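Local coordinates for hypothetical protein (Vibrio sp. DAT722, PDB 2Q73) that probably hydrolyses nucleoside triphosphates to monophosphates and pyrophosphate as a magnesium-dependent, tetrameric house-cleaning enzyme of the all-helical MazG family, at residues F24-L27 against I28-V31; K79-E82 against L83-L87; D49-K52 against G53-A56. One frame throughout, in Å; residues are numbered along the deposited sequence.

Contact 1 of 3, residues F24-L27 against I28-V31; sequences FFKL and IEEV. With MG (magnesium ion), chain G.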
loop_
_atom_site.group_PDB
_atom_site.type_symbol
_atom_site.label_atom_id
_atom_site.label_comp_id
_atom_site.label_asym_id
_atom_site.label_seq_id
_atom_site.Cartn_x
_atom_site.Cartn_y
_atom_site.Cartn_z
ATOM N N PHE C 24 -10.250 -1.585 5.788
ATOM C CA PHE C 24 -9.362 -0.993 4.806
ATOM C C PHE C 24 -7.957 -0.741 5.395
ATOM O O PHE C 24 -6.959 -1.084 4.767
ATOM C CB PHE C 24 -9.949 0.323 4.237
ATOM C CG PHE C 24 -9.095 0.908 3.161
ATOM C CD1 PHE C 24 -8.994 0.249 1.925
ATOM C CD2 PHE C 24 -8.349 2.074 3.377
ATOM C CE1 PHE C 24 -8.187 0.772 0.896
ATOM C CE2 PHE C 24 -7.528 2.599 2.363
ATOM C CZ PHE C 24 -7.439 1.941 1.131
ATOM N N PHE C 25 -7.890 -0.162 6.606
ATOM C CA PHE C 25 -6.613 -0.050 7.334
ATOM C C PHE C 25 -5.904 -1.393 7.463
ATOM O O PHE C 25 -4.698 -1.494 7.219
ATOM C CB PHE C 25 -6.844 0.498 8.739
ATOM C CG PHE C 25 -7.228 1.942 8.784
ATOM C CD1 PHE C 25 -6.498 2.904 8.072
ATOM C CD2 PHE C 25 -8.276 2.366 9.621
ATOM C CE1 PHE C 25 -6.851 4.270 8.152
ATOM C CE2 PHE C 25 -8.620 3.704 9.703
ATOM C CZ PHE C 25 -7.913 4.656 8.957
ATOM N N LYS C 26 -6.639 -2.431 7.839
ATOM C CA LYS C 26 -6.032 -3.754 7.978
ATOM C C LYS C 26 -5.503 -4.296 6.663
ATOM O O LYS C 26 -4.426 -4.912 6.652
ATOM C CB LYS C 26 -7.003 -4.769 8.619
ATOM C CG LYS C 26 -7.286 -4.585 10.131
ATOM C CD LYS C 26 -6.054 -4.582 11.026
ATOM C CE LYS C 26 -5.254 -5.885 10.936
ATOM N NZ LYS C 26 -4.027 -5.863 11.809
ATOM N N LEU C 27 -6.241 -4.092 5.569
ATOM C CA LEU C 27 -5.761 -4.515 4.246
ATOM C C LEU C 27 -4.378 -3.904 3.968
ATOM O O LEU C 27 -3.450 -4.619 3.562
ATOM C CB LEU C 27 -6.738 -4.135 3.107
ATOM C CG LEU C 27 -6.206 -4.399 1.677
ATOM C CD1 LEU C 27 -6.097 -5.910 1.436
ATOM C CD2 LEU C 27 -7.117 -3.752 0.642
ATOM N N ILE C 28 -4.267 -2.595 4.162
ATOM C CA ILE C 28 -3.013 -1.873 3.886
ATOM C C ILE C 28 -1.896 -2.352 4.845
ATOM O O ILE C 28 -0.746 -2.506 4.418
ATOM C CB ILE C 28 -3.213 -0.356 3.948
ATOM C CG1 ILE C 28 -4.407 0.082 3.059
ATOM C CG2 ILE C 28 -1.862 0.416 3.638
ATOM C CD1 ILE C 28 -4.282 -0.303 1.566
ATOM N N GLU C 29 -2.243 -2.617 6.117
ATOM C CA GLU C 29 -1.265 -3.154 7.070
ATOM C C GLU C 29 -0.728 -4.481 6.567
ATOM O O GLU C 29 0.479 -4.739 6.642
ATOM C CB GLU C 29 -1.886 -3.336 8.464
ATOM C CG GLU C 29 -2.131 -2.049 9.162
ATOM C CD GLU C 29 -3.065 -2.222 10.339
ATOM O OE1 GLU C 29 -2.786 -3.108 11.172
ATOM O OE2 GLU C 29 -4.066 -1.471 10.412
ATOM N N GLU C 30 -1.615 -5.330 6.052
ATOM C CA GLU C 30 -1.158 -6.654 5.570
ATOM C C GLU C 30 -0.330 -6.560 4.301
ATOM O O GLU C 30 0.609 -7.339 4.113
ATOM C CB GLU C 30 -2.321 -7.640 5.373
ATOM C CG GLU C 30 -3.149 -7.883 6.645
ATOM C CD GLU C 30 -2.366 -8.402 7.848
ATOM O OE1 GLU C 30 -1.263 -8.974 7.722
ATOM O OE2 GLU C 30 -2.890 -8.250 8.974
ATOM N N VAL C 31 -0.661 -5.601 3.444
ATOM C CA VAL C 31 0.107 -5.381 2.233
ATOM C C VAL C 31 1.531 -4.974 2.644
ATOM O O VAL C 31 2.498 -5.417 2.021
ATOM C CB VAL C 31 -0.566 -4.346 1.334
ATOM C CG1 VAL C 31 0.367 -3.862 0.206
ATOM C CG2 VAL C 31 -1.834 -4.945 0.691
HETATM MG MG MG G . 0.132 -10.402 8.800
HETATM O O HOH W 1 1.882 -11.350 10.124
#
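Lys26 NZ sits between two carboxylates one turn further along the helix, 3.1 Å from Glu29 OE1 in a salt bridge and 3.9 Å from Glu30 OE2 in a longer one. Bends at chi2 and chi3 carry the lysine chain forward over the next turn, and its ammonium group meets Glu29 OE1 from above the carboxylate plane. A long, flexible cation suits this place, where it would offset the negative charge gathered near the metal. Glu30 uses its other oxygen: OE1 binds the magnesium ion at 2.3 Å, in a site completed by Glu33, Glu58, Asp61 and a water. Glu29 OE2 pairs with Arg39 of the second subunit.

The opposite flank of the helix is apolar. Ile28 lays CG1 over one face of the Phe24 ring, 4.2 Å from its centroid, in a CH-pi contact, while its CD1 lies 3.9 Å from Phe24 CZ. The ring reaches there because CG is anti to the backbone N (chi1 -176°).

Within helix 20-39, Lys26, Leu27 and Glu30 lean on helix 55-72; Phe24, Phe25 and Ile28 enter the tetramer interface, and Leu27 reaches it too, packing on Leu34 of the fourth subunit.

Contact 2 of 3, residues K79-E82 against L83-L87; sequences KTHE and LKEVL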
loop_
_atom_site.group_PDB
_atom_site.type_symbol
_atom_site.label_atom_id
_atom_site.label_comp_id
_atom_site.label_asym_id
_atom_site.label_seq_id
_atom_site.Cartn_x
_atom_site.Cartn_y
_atom_site.Cartn_z
ATOM N N LYS C 79 -18.934 -14.385 -8.391
ATOM C CA LYS C 79 -19.711 -13.803 -9.494
ATOM C C LYS C 79 -18.896 -12.759 -10.264
ATOM O O LYS C 79 -18.950 -12.713 -11.501
ATOM C CB LYS C 79 -21.031 -13.202 -8.992
ATOM C CG LYS C 79 -22.004 -12.781 -10.097
ATOM C CD LYS C 79 -22.579 -13.987 -10.842
ATOM C CE LYS C 79 -23.605 -13.566 -11.892
ATOM N NZ LYS C 79 -24.234 -14.744 -12.543
ATOM N N THR C 80 -18.149 -11.934 -9.525
ATOM C CA THR C 80 -17.263 -10.930 -10.124
ATOM C C THR C 80 -16.211 -11.617 -11.000
ATOM O O THR C 80 -15.978 -11.202 -12.144
ATOM C CB THR C 80 -16.606 -10.009 -9.056
ATOM O OG1 THR C 80 -17.639 -9.359 -8.303
ATOM C CG2 THR C 80 -15.740 -8.953 -9.716
ATOM N N HIS C 81 -15.617 -12.687 -10.472
ATOM C CA HIS C 81 -14.684 -13.527 -11.225
ATOM C C HIS C 81 -15.316 -13.991 -12.537
ATOM O O HIS C 81 -14.707 -13.875 -13.599
ATOM C CB HIS C 81 -14.232 -14.721 -10.370
ATOM C CG HIS C 81 -13.366 -15.710 -11.094
ATOM N ND1 HIS C 81 -13.634 -17.064 -11.099
ATOM C CD2 HIS C 81 -12.257 -15.541 -11.855
ATOM C CE1 HIS C 81 -12.716 -17.688 -11.822
ATOM N NE2 HIS C 81 -11.861 -16.785 -12.279
ATOM N N GLU C 82 -16.551 -14.484 -12.462
ATOM C CA GLU C 82 -17.261 -14.946 -13.644
ATOM C C GLU C 82 -17.418 -13.830 -14.684
ATOM O O GLU C 82 -17.200 -14.061 -15.877
ATOM C CB GLU C 82 -18.615 -15.543 -13.248
ATOM C CG GLU C 82 -18.524 -16.931 -12.592
ATOM C CD GLU C 82 -19.885 -17.433 -12.096
ATOM O OE1 GLU C 82 -20.600 -16.678 -11.359
ATOM O OE2 GLU C 82 -20.251 -18.592 -12.441
ATOM N N LEU C 83 -17.768 -12.623 -14.225
ATOM C CA LEU C 83 -17.926 -11.472 -15.121
ATOM C C LEU C 83 -16.603 -11.085 -15.790
ATOM O O LEU C 83 -16.569 -10.812 -16.997
ATOM C CB LEU C 83 -18.528 -10.267 -14.386
ATOM C CG LEU C 83 -20.025 -10.216 -14.040
ATOM C CD1 LEU C 83 -20.223 -9.200 -12.892
ATOM C CD2 LEU C 83 -20.924 -9.864 -15.257
ATOM N N LYS C 84 -15.526 -11.078 -15.008
ATOM C CA LYS C 84 -14.189 -10.819 -15.541
ATOM C C LYS C 84 -13.770 -11.893 -16.546
ATOM O O LYS C 84 -13.252 -11.562 -17.613
ATOM C CB LYS C 84 -13.166 -10.679 -14.421
ATOM C CG LYS C 84 -13.220 -9.333 -13.684
ATOM C CD LYS C 84 -12.574 -8.203 -14.495
ATOM C CE LYS C 84 -11.070 -8.134 -14.271
ATOM N NZ LYS C 84 -10.456 -6.997 -15.008
ATOM N N GLU C 85 -14.021 -13.165 -16.209
ATOM C CA GLU C 85 -13.797 -14.318 -17.120
ATOM C C GLU C 85 -14.455 -14.152 -18.486
ATOM O O GLU C 85 -13.885 -14.549 -19.516
ATOM C CB GLU C 85 -14.293 -15.634 -16.492
ATOM C CG GLU C 85 -13.532 -16.077 -15.232
ATOM C CD GLU C 85 -12.281 -16.888 -15.539
ATOM O OE1 GLU C 85 -12.382 -17.854 -16.324
ATOM O OE2 GLU C 85 -11.204 -16.573 -14.980
ATOM N N VAL C 86 -15.667 -13.594 -18.480
ATOM C CA VAL C 86 -16.414 -13.308 -19.701
ATOM C C VAL C 86 -15.661 -12.297 -20.572
ATOM O O VAL C 86 -15.407 -12.559 -21.749
ATOM C CB VAL C 86 -17.868 -12.834 -19.389
ATOM C CG1 VAL C 86 -18.527 -12.209 -20.614
ATOM C CG2 VAL C 86 -18.714 -14.000 -18.880
ATOM N N LEU C 87 -15.278 -11.166 -19.975
ATOM C CA LEU C 87 -14.561 -10.098 -20.682
ATOM C C LEU C 87 -13.200 -10.532 -21.231
ATOM O O LEU C 87 -12.838 -10.170 -22.356
ATOM C CB LEU C 87 -14.395 -8.866 -19.786
ATOM C CG LEU C 87 -15.634 -8.029 -19.444
ATOM C CD1 LEU C 87 -15.333 -7.071 -18.288
ATOM C CD2 LEU C 87 -16.134 -7.266 -20.660
#
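Four successive i to i+4 bonds carry the helix from 79-82 into 83-87, the shortest running 2.8 Å from Glu85 N to His81 O.

The same two residues also make the principal side-chain contact. His81 directs its ring along the helix toward the next turn, CG lying anti to the backbone N (chi1 175°), and Glu85 bends at chi2 to fold over it. The methylene carbon CG of Glu85 rests on one ring face, 3.7 Å from the centroid, as a CH-pi contact displaced toward the rim. Its carboxylate then comes to the imidazole nitrogen: His81 NE2 lies 2.8 Å from Glu85 OE2, but the N-H...O angle of 117° makes the hydrogen bond weak despite its shortness. The ring and carboxylate planes are turned 55° apart, and the acceptor does not lie straight ahead of the N-H. Glutamate fits this i+4 place because it offers both an aliphatic segment for the ring and an anionic end for its nitrogen; that charge would favour a protonated imidazole.

Elsewhere the side chains lie mainly against backbone. Leu83 brings CG to 3.7 Å from Lys79 O, while Val86 CG2 approaches Glu82 O to 3.4 Å, one methyl of the beta-branched side chain lying close to the backbone. Thr80 OG1 bonds back to Asn76 O, just before the helix begins, and is also joined to Gln45 of the fourth subunit.

Helix 77-90, the last of the chain, lies against that fourth subunit: the His81 ring meets Tyr60 there, Thr80 packs on Ala56 of its helix 55-72, and Leu83 and Leu87 pack on Pro46 and Leu51 of the loop preceding that helix.

Contact 3 of 3, residues D49-K52 against G53-A56; sequences DELK and GSVA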
loop_
_atom_site.group_PDB
_atom_site.type_symbol
_atom_site.label_atom_id
_atom_site.label_comp_id
_atom_site.label_asym_id
_atom_site.label_seq_id
_atom_site.Cartn_x
_atom_site.Cartn_y
_atom_site.Cartn_z
ATOM N N ASP C 49 5.576 -23.971 12.436
ATOM C CA ASP C 49 6.619 -23.153 13.089
ATOM C C ASP C 49 7.328 -22.140 12.174
ATOM O O ASP C 49 8.056 -21.255 12.648
ATOM C CB ASP C 49 7.626 -24.035 13.836
ATOM C CG ASP C 49 8.196 -25.133 12.964
ATOM O OD1 ASP C 49 7.568 -26.297 13.019
ATOM O OD2 ASP C 49 9.265 -24.851 12.234
ATOM N N GLU C 50 7.083 -22.229 10.869
ATOM C CA GLU C 50 7.683 -21.317 9.916
ATOM C C GLU C 50 6.693 -20.250 9.446
ATOM O O GLU C 50 7.065 -19.343 8.728
ATOM C CB GLU C 50 8.196 -22.100 8.704
ATOM C CG GLU C 50 9.521 -22.822 8.910
ATOM C CD GLU C 50 9.661 -24.049 8.018
ATOM O OE1 GLU C 50 8.755 -24.307 7.187
ATOM O OE2 GLU C 50 10.679 -24.769 8.158
ATOM N N LEU C 51 5.441 -20.382 9.869
ATOM C CA LEU C 51 4.339 -19.607 9.311
ATOM C C LEU C 51 4.445 -18.104 9.570
ATOM O O LEU C 51 4.207 -17.295 8.658
ATOM C CB LEU C 51 2.989 -20.160 9.803
ATOM C CG LEU C 51 1.703 -19.519 9.256
ATOM C CD1 LEU C 51 1.590 -19.653 7.737
ATOM C CD2 LEU C 51 0.472 -20.120 9.939
ATOM N N LYS C 52 4.794 -17.726 10.801
ATOM C CA LYS C 52 4.817 -16.310 11.174
ATOM C C LYS C 52 5.825 -15.557 10.333
ATOM O O LYS C 52 6.997 -15.940 10.280
ATOM C CB LYS C 52 5.157 -16.102 12.647
ATOM C CG LYS C 52 5.029 -14.635 13.065
ATOM C CD LYS C 52 5.810 -14.303 14.343
ATOM C CE LYS C 52 5.363 -12.939 14.890
ATOM N NZ LYS C 52 6.181 -12.510 16.061
ATOM N N GLY C 53 5.346 -14.495 9.692
ATOM C CA GLY C 53 6.167 -13.635 8.843
ATOM C C GLY C 53 6.480 -14.186 7.457
ATOM O O GLY C 53 7.166 -13.522 6.670
ATOM N N SER C 54 6.007 -15.395 7.154
ATOM C CA SER C 54 6.212 -15.980 5.831
ATOM C C SER C 54 5.413 -15.265 4.733
ATOM O O SER C 54 4.380 -14.636 4.983
ATOM C CB SER C 54 5.855 -17.463 5.827
ATOM O OG SER C 54 4.453 -17.630 5.946
ATOM N N VAL C 55 5.891 -15.374 3.503
ATOM C CA VAL C 55 5.147 -14.856 2.363
ATOM C C VAL C 55 3.753 -15.509 2.328
ATOM O O VAL C 55 2.749 -14.823 2.096
ATOM C CB VAL C 55 5.930 -15.085 1.028
ATOM C CG1 VAL C 55 5.041 -14.765 -0.181
ATOM C CG2 VAL C 55 7.187 -14.167 0.979
ATOM N N ALA C 56 3.694 -16.811 2.586
ATOM C CA ALA C 56 2.417 -17.551 2.644
ATOM C C ALA C 56 1.423 -16.913 3.613
ATOM O O ALA C 56 0.254 -16.675 3.257
ATOM C CB ALA C 56 2.664 -19.028 3.014
#
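Leu51 O receives two bonds from Ser54, one from the hydroxyl and one from the backbone amide. Ser54 OG gives its proton to Leu51 O at 2.7 Å, tilted 21° from the carbonyl plane; Ser54 N lies 3.0 Å from the same oxygen but 44° out of that plane. The hydroxyl reaches the carbonyl because OG stands between the backbone N and the carbonyl carbon (chi1 71°). As an acceptor, Ser54 OG takes the backbone N-H of Glu57, so this small side chain is engaged on both counts.

The backbone bond closes a type II beta turn from Leu51 to Ser54, and the serine at its end is the N-cap of helix 55-72. Turn and cap are thus fused: the residue that shuts the turn also satisfies an amide in the helix's first turn, for which no earlier helical turn supplies a carbonyl. Gly53 occupies the third position of the turn with a positive phi, and a beta carbon there would run into Lys52 O, which is why glycine fits. Its N-H goes to Glu57 OE1, giving Glu57 bonds to the turn from both backbone and carboxylate.

Before the turn, the acidic side chains look back along the loop, Glu50 OE1 to the amide of Thr47 and Asp49 OD1 more weakly to the hydroxyl of the same threonine. Leu51 turns its apolar chain inward instead: CD1 lies 3.9 Å from Ser54 OG, and the leucine also packs on Pro46 and on Leu87 of the fourth subunit. Lys52, exposed on the turn, keeps its chain extended and lies beside Glu57.

How the contacts relate
From the N terminus the chain first reaches contact 1, in the first two-thirds of helix 20-39, then contact 3, where the following loop enters helix 55-72, and lastly contact 2, on helix 77-90. Each joins adjoining segments, so none closes a long loop, and the three follow in series without nesting or crossing. Contacts 1 and 3 belong to consecutive helices that share the magnesium site; their centres are 18 Å apart. Contact 2 lies 25 Å from contact 1 and 32 Å from contact 3, centre to centre. All three touch the fourth subunit, where Leu87 of contact 2 packs on Leu51 of the fourth subunit, so the last helix meets the turn of contact 3 in another copy.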